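Local coordinates for methyl-coenzyme M reductase subunit beta (Methanosarcina barkeri, PDB 1E6Y), which is the beta subunit of methyl-coenzyme M reductase, the nickel F430 enzyme that releases methane from methyl-coenzyme M and coenzyme B in the last step of methanogenesis, at residues A155-Y160 and M164-G169; S55-M58 and R63-L66; T137-F142 and P150-A155. All blocks are in the same frame, centred on the assembly; numbering follows the deposited sequence.

Contact 1: residues A155-Y160 and M164-G169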
loop_
_atom_site.group_PDB
_atom_site.type_symbol
_atom_site.label_atom_id
_atom_site.label_comp_id
_atom_site.label_asym_id
_atom_site.label_seq_id
_atom_site.Cartn_x
_atom_site.Cartn_y
_atom_site.Cartn_z
ATOM N N ALA E 155 -8.260 24.280 -4.540
ATOM C CA ALA E 155 -7.786 24.805 -5.819
ATOM C C ALA E 155 -6.263 24.720 -5.861
ATOM O O ALA E 155 -5.676 24.448 -6.908
ATOM C CB ALA E 155 -8.239 26.248 -6.005
ATOM N N VAL E 156 -5.644 24.850 -4.690
ATOM C CA VAL E 156 -4.193 24.794 -4.558
ATOM C C VAL E 156 -3.703 23.379 -4.227
ATOM O O VAL E 156 -2.824 22.847 -4.907
ATOM C CB VAL E 156 -3.698 25.775 -3.459
ATOM C CG1 VAL E 156 -2.177 25.773 -3.390
ATOM C CG2 VAL E 156 -4.212 27.182 -3.737
ATOM N N TRP E 157 -4.323 22.756 -3.227
ATOM C CA TRP E 157 -3.846 21.493 -2.658
ATOM C C TRP E 157 -4.466 20.246 -3.293
ATOM O O TRP E 157 -4.083 19.124 -2.956
ATOM C CB TRP E 157 -4.121 21.457 -1.151
ATOM C CG TRP E 157 -3.286 22.387 -0.325
ATOM C CD1 TRP E 157 -3.512 23.716 -0.111
ATOM C CD2 TRP E 157 -2.190 22.027 0.525
ATOM N NE1 TRP E 157 -2.639 24.203 0.833
ATOM C CE2 TRP E 157 -1.815 23.188 1.241
ATOM C CE3 TRP E 157 -1.489 20.833 0.755
ATOM C CZ2 TRP E 157 -0.771 23.191 2.173
ATOM C CZ3 TRP E 157 -0.450 20.836 1.684
ATOM C CH2 TRP E 157 -0.104 22.009 2.381
ATOM N N GLY E 158 -5.503 20.432 -4.106
ATOM C CA GLY E 158 -6.194 19.299 -4.698
ATOM C C GLY E 158 -6.913 18.422 -3.684
ATOM O O GLY E 158 -7.639 18.922 -2.824
ATOM N N SER E 159 -6.680 17.113 -3.758
ATOM C CA SER E 159 -7.381 16.158 -2.900
ATOM C C SER E 159 -6.659 15.818 -1.599
ATOM O O SER E 159 -7.154 15.017 -0.807
ATOM C CB SER E 159 -7.679 14.871 -3.665
ATOM O OG SER E 159 -8.942 14.947 -4.303
ATOM N N TYR E 160 -5.497 16.425 -1.375
ATOM C CA TYR E 160 -4.795 16.285 -0.098
ATOM C C TYR E 160 -5.621 16.918 1.029
ATOM O O TYR E 160 -5.981 18.091 0.944
ATOM C CB TYR E 160 -3.419 16.956 -0.181
ATOM C CG TYR E 160 -2.524 16.664 1.007
ATOM C CD1 TYR E 160 -1.872 15.436 1.127
ATOM C CD2 TYR E 160 -2.368 17.596 2.038
ATOM C CE1 TYR E 160 -1.098 15.135 2.250
ATOM C CE2 TYR E 160 -1.592 17.306 3.163
ATOM C CZ TYR E 160 -0.962 16.075 3.262
ATOM O OH TYR E 160 -0.202 15.783 4.370
ATOM N N MET E 164 -2.611 10.992 -0.691
ATOM C CA MET E 164 -1.312 11.187 -0.050
ATOM C C MET E 164 -0.534 12.335 -0.687
ATOM O O MET E 164 0.322 12.953 -0.048
ATOM C CB MET E 164 -0.507 9.890 -0.126
ATOM C CG MET E 164 -1.170 8.740 0.614
ATOM S SD MET E 164 -0.320 7.168 0.434
ATOM C CE MET E 164 1.263 7.575 1.101
ATOM N N ASP E 165 -0.886 12.652 -1.929
ATOM C CA ASP E 165 -0.267 13.748 -2.663
ATOM C C ASP E 165 -1.275 14.867 -2.916
ATOM O O ASP E 165 -2.460 14.742 -2.591
ATOM C CB ASP E 165 0.292 13.231 -3.996
ATOM C CG ASP E 165 -0.790 12.699 -4.930
ATOM O OD1 ASP E 165 -1.853 12.238 -4.454
ATOM O OD2 ASP E 165 -0.558 12.705 -6.155
ATOM N N LEU E 166 -0.804 15.954 -3.520
ATOM C CA LEU E 166 -1.685 17.045 -3.923
ATOM C C LEU E 166 -2.324 16.738 -5.274
ATOM O O LEU E 166 -2.114 17.456 -6.250
ATOM C CB LEU E 166 -0.902 18.362 -3.989
ATOM C CG LEU E 166 -0.696 19.122 -2.676
ATOM C CD1 LEU E 166 0.159 18.311 -1.716
ATOM C CD2 LEU E 166 -0.043 20.461 -2.963
ATOM N N MET E 167 -3.084 15.646 -5.328
ATOM C CA MET E 167 -3.697 15.190 -6.570
ATOM C C MET E 167 -4.732 16.195 -7.054
ATOM O O MET E 167 -5.663 16.541 -6.324
ATOM C CB MET E 167 -4.363 13.825 -6.375
ATOM C CG MET E 167 -5.027 13.294 -7.629
ATOM S SD MET E 167 -5.687 11.642 -7.437
ATOM C CE MET E 167 -7.344 12.003 -6.899
ATOM N N GLY E 168 -4.560 16.663 -8.287
ATOM C CA GLY E 168 -5.451 17.673 -8.827
ATOM C C GLY E 168 -5.238 19.034 -8.193
ATOM O O GLY E 168 -6.153 19.863 -8.162
ATOM N N GLY E 169 -4.057 19.228 -7.613
ATOM C CA GLY E 169 -3.664 20.536 -7.120
ATOM C C GLY E 169 -2.840 21.283 -8.155
ATOM O O GLY E 169 -2.777 20.876 -9.316
HETATM O O HOH W 1 -6.572 22.525 -8.763
#
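Leu166 meets Trp157 with both its backbone and its side chain. Leu166 CA lies 3.3 Å from Trp157 O, a CA-H...O contact, and Leu166 CB and CG rest on the same oxygen. Leu166 CG is anti to its own carbonyl carbon (chi1 -83°), which carries the branch to the indole. Leu166 CD1 comes obliquely to 3.9 Å from Trp157 CE3 and also touches Tyr160 CB. The edge of the Tyr160 ring faces two carbonyls near its plane; Tyr160 CE1 is 3.5 Å from Met164 O, and Asp165 O is the other. One hydrogen bond joins the segments, from Ser159 N to Met167 O (2.8 Å), bent to 143° at the hydrogen. Trp157 to Tyr160 form a type II' beta turn at the end of helix 149-157, and Leu166 to Gly169 a type II turn. Gly158 and Gly169 face each other with CA atoms 3.7 Å apart, and a CB on either would clash. A water bridges Ala155 O and Gly168 O. Farther out, helix 125-141 packs on Trp157, and Lys153 makes a cation-pi contact with its ring. Ser159 OG bonds to Gly59 O, and Tyr160 OH bonds to Leu184 N of the second subunit.

Contact 2: residues S55-M58 and R63-L66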
loop_
_atom_site.group_PDB
_atom_site.type_symbol
_atom_site.label_atom_id
_atom_site.label_comp_id
_atom_site.label_asym_id
_atom_site.label_seq_id
_atom_site.Cartn_x
_atom_site.Cartn_y
_atom_site.Cartn_z
ATOM N N SER E 55 -14.173 27.028 -12.179
ATOM C CA SER E 55 -14.929 25.892 -12.700
ATOM C C SER E 55 -15.273 24.850 -11.639
ATOM O O SER E 55 -16.153 24.016 -11.846
ATOM C CB SER E 55 -14.154 25.219 -13.833
ATOM O OG SER E 55 -12.961 24.633 -13.352
ATOM N N GLY E 56 -14.545 24.871 -10.526
ATOM C CA GLY E 56 -14.708 23.844 -9.514
ATOM C C GLY E 56 -13.968 22.565 -9.860
ATOM O O GLY E 56 -14.082 21.569 -9.145
ATOM N N LYS E 57 -13.236 22.581 -10.973
ATOM C CA LYS E 57 -12.452 21.425 -11.402
ATOM C C LYS E 57 -11.138 21.333 -10.640
ATOM O O LYS E 57 -10.146 21.974 -10.996
ATOM C CB LYS E 57 -12.184 21.487 -12.905
ATOM C CG LYS E 57 -13.392 21.130 -13.742
ATOM C CD LYS E 57 -13.084 21.166 -15.224
ATOM C CE LYS E 57 -14.282 20.702 -16.032
ATOM N NZ LYS E 57 -13.980 20.657 -17.488
ATOM N N MET E 58 -11.165 20.560 -9.558
ATOM C CA MET E 58 -10.034 20.436 -8.650
ATOM C C MET E 58 -10.102 19.083 -7.946
ATOM O O MET E 58 -11.188 18.550 -7.722
ATOM C CB MET E 58 -10.069 21.563 -7.608
ATOM C CG MET E 58 -11.368 21.627 -6.802
ATOM S SD MET E 58 -11.399 22.940 -5.562
ATOM C CE MET E 58 -11.683 24.368 -6.614
ATOM N N ARG E 63 -12.734 15.406 -11.782
ATOM C CA ARG E 63 -13.384 16.112 -10.684
ATOM C C ARG E 63 -13.874 17.505 -11.066
ATOM O O ARG E 63 -13.214 18.327 -11.692
ATOM C CB ARG E 63 -12.484 16.255 -9.463
ATOM C CG ARG E 63 -12.382 15.097 -8.506
ATOM C CD ARG E 63 -11.814 13.829 -9.136
ATOM N NE ARG E 63 -11.498 12.858 -8.102
ATOM C CZ ARG E 63 -10.846 11.713 -8.298
ATOM N NH1 ARG E 63 -10.454 11.407 -9.536
ATOM N NH2 ARG E 63 -10.593 10.905 -7.291
ATOM N N GLN E 64 -15.112 17.751 -10.649
ATOM C CA GLN E 64 -15.689 19.085 -10.655
ATOM C C GLN E 64 -16.716 19.208 -9.539
ATOM O O GLN E 64 -17.609 18.370 -9.406
ATOM C CB GLN E 64 -16.358 19.382 -12.000
ATOM C CG GLN E 64 -16.994 20.758 -12.053
ATOM C CD GLN E 64 -17.510 21.122 -13.425
ATOM O OE1 GLN E 64 -18.005 20.273 -14.162
ATOM N NE2 GLN E 64 -17.427 22.402 -13.762
ATOM N N ILE E 65 -16.550 20.231 -8.709
ATOM C CA ILE E 65 -17.543 20.572 -7.697
ATOM C C ILE E 65 -18.433 21.675 -8.266
ATOM O O ILE E 65 -17.957 22.768 -8.573
ATOM C CB ILE E 65 -16.867 21.066 -6.392
ATOM C CG1 ILE E 65 -15.926 19.986 -5.849
ATOM C CG2 ILE E 65 -17.922 21.400 -5.347
ATOM C CD1 ILE E 65 -15.061 20.456 -4.701
ATOM N N LEU E 66 -19.697 21.343 -8.508
ATOM C CA LEU E 66 -20.640 22.270 -9.124
ATOM C C LEU E 66 -21.162 23.311 -8.136
ATOM O O LEU E 66 -21.346 23.018 -6.953
ATOM C CB LEU E 66 -21.820 21.498 -9.723
ATOM C CG LEU E 66 -21.521 20.593 -10.922
ATOM C CD1 LEU E 66 -22.710 19.688 -11.188
ATOM C CD2 LEU E 66 -21.197 21.437 -12.147
#
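Gln64 and Ile65 bind the last residue of helix 46-55 and the glycine after it. Gln64 NE2 gives a nearly straight bond (171°) to Ser55 O at 2.8 Å, with that oxygen in the plane of its amide. Gln64 CG stands anti to the backbone N (chi1 179°) and the chain beyond is extended, which carries the amide to Ser55 O. Ile65 N bonds to Gly56 O at 2.8 Å, from above the carbonyl plane. Packing is tight at the backbone: Lys57 CA is 3.2 Å from Arg63 O, and a CB on Gly56 would run into Ile65 O. Met58 O is buried against Arg63 CB and has no polar partner. The loop doubles back in antiparallel register just after the helix. There Ser55 OG accepts from Lys57 N in an ST turn and also bonds to Gly51 O. With an alanine here, in place of Gln64, Ser55 O would probably lose its donor, and the bond from OE1 to a polar side chain of another protein chain would go too. On the buried flank, Met58 packs on helix 149-157. The outer side is looser. Exposed Lys57 crosses Gln64 at a slant, and its NZ bonds to the backbone of that other protein.

Contact 3: residues T137-F142 and P150-A155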
loop_
_atom_site.group_PDB
_atom_site.type_symbol
_atom_site.label_atom_id
_atom_site.label_comp_id
_atom_site.label_asym_id
_atom_site.label_seq_id
_atom_site.Cartn_x
_atom_site.Cartn_y
_atom_site.Cartn_z
ATOM N N THR E 137 -2.527 33.742 0.822
ATOM C CA THR E 137 -2.478 34.958 0.013
ATOM C C THR E 137 -3.773 35.180 -0.765
ATOM O O THR E 137 -4.299 36.295 -0.794
ATOM C CB THR E 137 -1.283 34.924 -0.970
ATOM O OG1 THR E 137 -0.056 34.912 -0.231
ATOM C CG2 THR E 137 -1.300 36.146 -1.892
ATOM N N ILE E 138 -4.310 34.111 -1.349
ATOM C CA ILE E 138 -5.557 34.197 -2.105
ATOM C C ILE E 138 -6.745 34.466 -1.182
ATOM O O ILE E 138 -7.608 35.291 -1.490
ATOM C CB ILE E 138 -5.809 32.905 -2.919
ATOM C CG1 ILE E 138 -4.735 32.759 -4.001
ATOM C CG2 ILE E 138 -7.196 32.936 -3.554
ATOM C CD1 ILE E 138 -4.861 31.498 -4.828
ATOM N N MET E 139 -6.741 33.825 -0.016
ATOM C CA MET E 139 -7.796 34.014 0.974
ATOM C C MET E 139 -7.904 35.487 1.367
ATOM O O MET E 139 -8.995 36.056 1.381
ATOM C CB MET E 139 -7.509 33.168 2.217
ATOM C CG MET E 139 -8.751 32.701 2.961
ATOM S SD MET E 139 -9.633 31.387 2.094
ATOM C CE MET E 139 -8.435 30.047 2.202
ATOM N N ASP E 140 -6.755 36.114 1.591
ATOM C CA ASP E 140 -6.697 37.515 2.001
ATOM C C ASP E 140 -6.999 38.480 0.859
ATOM O O ASP E 140 -7.809 39.393 1.008
ATOM C CB ASP E 140 -5.319 37.835 2.581
ATOM C CG ASP E 140 -5.114 37.248 3.963
ATOM O OD1 ASP E 140 -6.106 37.071 4.702
ATOM O OD2 ASP E 140 -3.951 36.971 4.318
ATOM N N MET E 141 -6.348 38.265 -0.281
ATOM C CA MET E 141 -6.402 39.204 -1.400
ATOM C C MET E 141 -7.806 39.347 -1.971
ATOM O O MET E 141 -8.210 40.437 -2.383
ATOM C CB MET E 141 -5.444 38.756 -2.506
ATOM C CG MET E 141 -5.383 39.693 -3.698
ATOM S SD MET E 141 -4.075 39.231 -4.836
ATOM C CE MET E 141 -2.637 39.847 -3.954
ATOM N N PHE E 142 -8.555 38.251 -1.967
ATOM C CA PHE E 142 -9.859 38.226 -2.612
ATOM C C PHE E 142 -11.005 38.121 -1.611
ATOM O O PHE E 142 -12.162 37.959 -1.998
ATOM C CB PHE E 142 -9.911 37.084 -3.627
ATOM C CG PHE E 142 -8.892 37.213 -4.727
ATOM C CD1 PHE E 142 -7.673 36.544 -4.645
ATOM C CD2 PHE E 142 -9.124 38.059 -5.811
ATOM C CE1 PHE E 142 -6.696 36.720 -5.622
ATOM C CE2 PHE E 142 -8.153 38.241 -6.793
ATOM C CZ PHE E 142 -6.935 37.571 -6.699
ATOM N N PRO E 150 -12.706 26.106 1.885
ATOM C CA PRO E 150 -12.347 24.774 1.379
ATOM C C PRO E 150 -12.096 24.748 -0.125
ATOM O O PRO E 150 -11.258 23.983 -0.608
ATOM C CB PRO E 150 -13.551 23.914 1.759
ATOM C CG PRO E 150 -14.112 24.588 2.955
ATOM C CD PRO E 150 -13.963 26.053 2.656
ATOM N N ILE E 151 -12.834 25.580 -0.857
ATOM C CA ILE E 151 -12.715 25.667 -2.310
ATOM C C ILE E 151 -11.391 26.320 -2.716
ATOM O O ILE E 151 -10.707 25.837 -3.621
ATOM C CB ILE E 151 -13.901 26.469 -2.921
ATOM C CG1 ILE E 151 -15.232 25.787 -2.585
ATOM C CG2 ILE E 151 -13.739 26.593 -4.432
ATOM C CD1 ILE E 151 -15.374 24.379 -3.142
ATOM N N VAL E 152 -11.014 27.393 -2.024
ATOM C CA VAL E 152 -9.731 28.045 -2.274
ATOM C C VAL E 152 -8.579 27.097 -1.941
ATOM O O VAL E 152 -7.645 26.936 -2.730
ATOM C CB VAL E 152 -9.584 29.342 -1.440
ATOM C CG1 VAL E 152 -8.171 29.899 -1.573
ATOM C CG2 VAL E 152 -10.596 30.375 -1.904
ATOM N N LYS E 153 -8.706 26.400 -0.816
ATOM C CA LYS E 153 -7.667 25.490 -0.349
ATOM C C LYS E 153 -7.409 24.372 -1.354
ATOM O O LYS E 153 -6.263 24.118 -1.719
ATOM C CB LYS E 153 -8.063 24.894 1.004
ATOM C CG LYS E 153 -6.920 24.233 1.750
ATOM C CD LYS E 153 -6.867 22.747 1.474
ATOM C CE LYS E 153 -5.749 22.086 2.248
ATOM N NZ LYS E 153 -5.762 20.614 2.052
ATOM N N SER E 154 -8.480 23.748 -1.837
ATOM C CA SER E 154 -8.354 22.622 -2.756
ATOM C C SER E 154 -8.005 23.022 -4.183
ATOM O O SER E 154 -7.510 22.197 -4.951
ATOM C CB SER E 154 -9.633 21.790 -2.760
ATOM O OG SER E 154 -9.614 20.872 -1.683
ATOM N N ALA E 155 -8.260 24.280 -4.540
ATOM C CA ALA E 155 -7.786 24.805 -5.819
ATOM C C ALA E 155 -6.263 24.720 -5.861
ATOM O O ALA E 155 -5.676 24.448 -6.908
ATOM C CB ALA E 155 -8.239 26.248 -6.005
#
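Met139 and Val152 mark the closest approach of the two helical backbones, with their CA atoms 7.1 Å apart. No hydrogen bond crosses between the segments, and the contact is made of apolar side chains. Val152 carries one side of it alone. Its CA-CB bond points at the other helix, and CG1 stands anti to the backbone N (chi1 172°). This puts the CG1 methyl between two neighbours. Val152 CG1 is 3.8 Å from Ile138 CG2, and the same Val152 CG1 methyl is 3.8 Å from Met139 CE. The CA-CB bond of Ile138 also points toward the other helix, but the side chains of Ile138 and Val152 slide past each other in opposite directions and meet through these methyl branches. Met139 starts out beside the contact and then turns in. Its chain is bent at both chi2 (73°) and chi3 (67°), which brings the thioether end to Val152 CB. Met139 CE lies 3.9 Å, and Met139 SD 4.1 Å, from Val152 CB. Met139 and Val152 cross at a slant. All three residues are buried.

Thr144, in the connecting loop, packs on both Met139 and Val152, and Met139 also packs on Phe244 of the gamma subunit. Ile49 of helix 46-55 touches Ile138 and Ala155, and in this way a third helix lies against both segments. The small buried area, 164 Å² over both sides, fits a contact through one residue of the second helix. It is the packing of two consecutive helices of the N-terminal family region, 125-141 and 149-157, across the short loop that joins them.

The three contacts form one cluster around helix 149-157, with centres 13 to 15 Å apart. Contacts 1 and 3 share Ala155, and helix 149-157 serves both. Contact 3 uses the side of the helix that faces helix 125-141, while contact 1 uses its end and the turn beyond. Between these two, Lys153 NZ comes to 2.8 Å from Tyr160 O. Contact 2 joins the others through Met58, whose SD is 3.6 Å from Ala155 N and whose CE is 3.5 Å from Ile151 O. Met167 CE also packs against Arg63 NH2. The cluster lies away from the annotated coenzyme sites. From the Asp165 side chain to bound coenzyme B is about 14 Å.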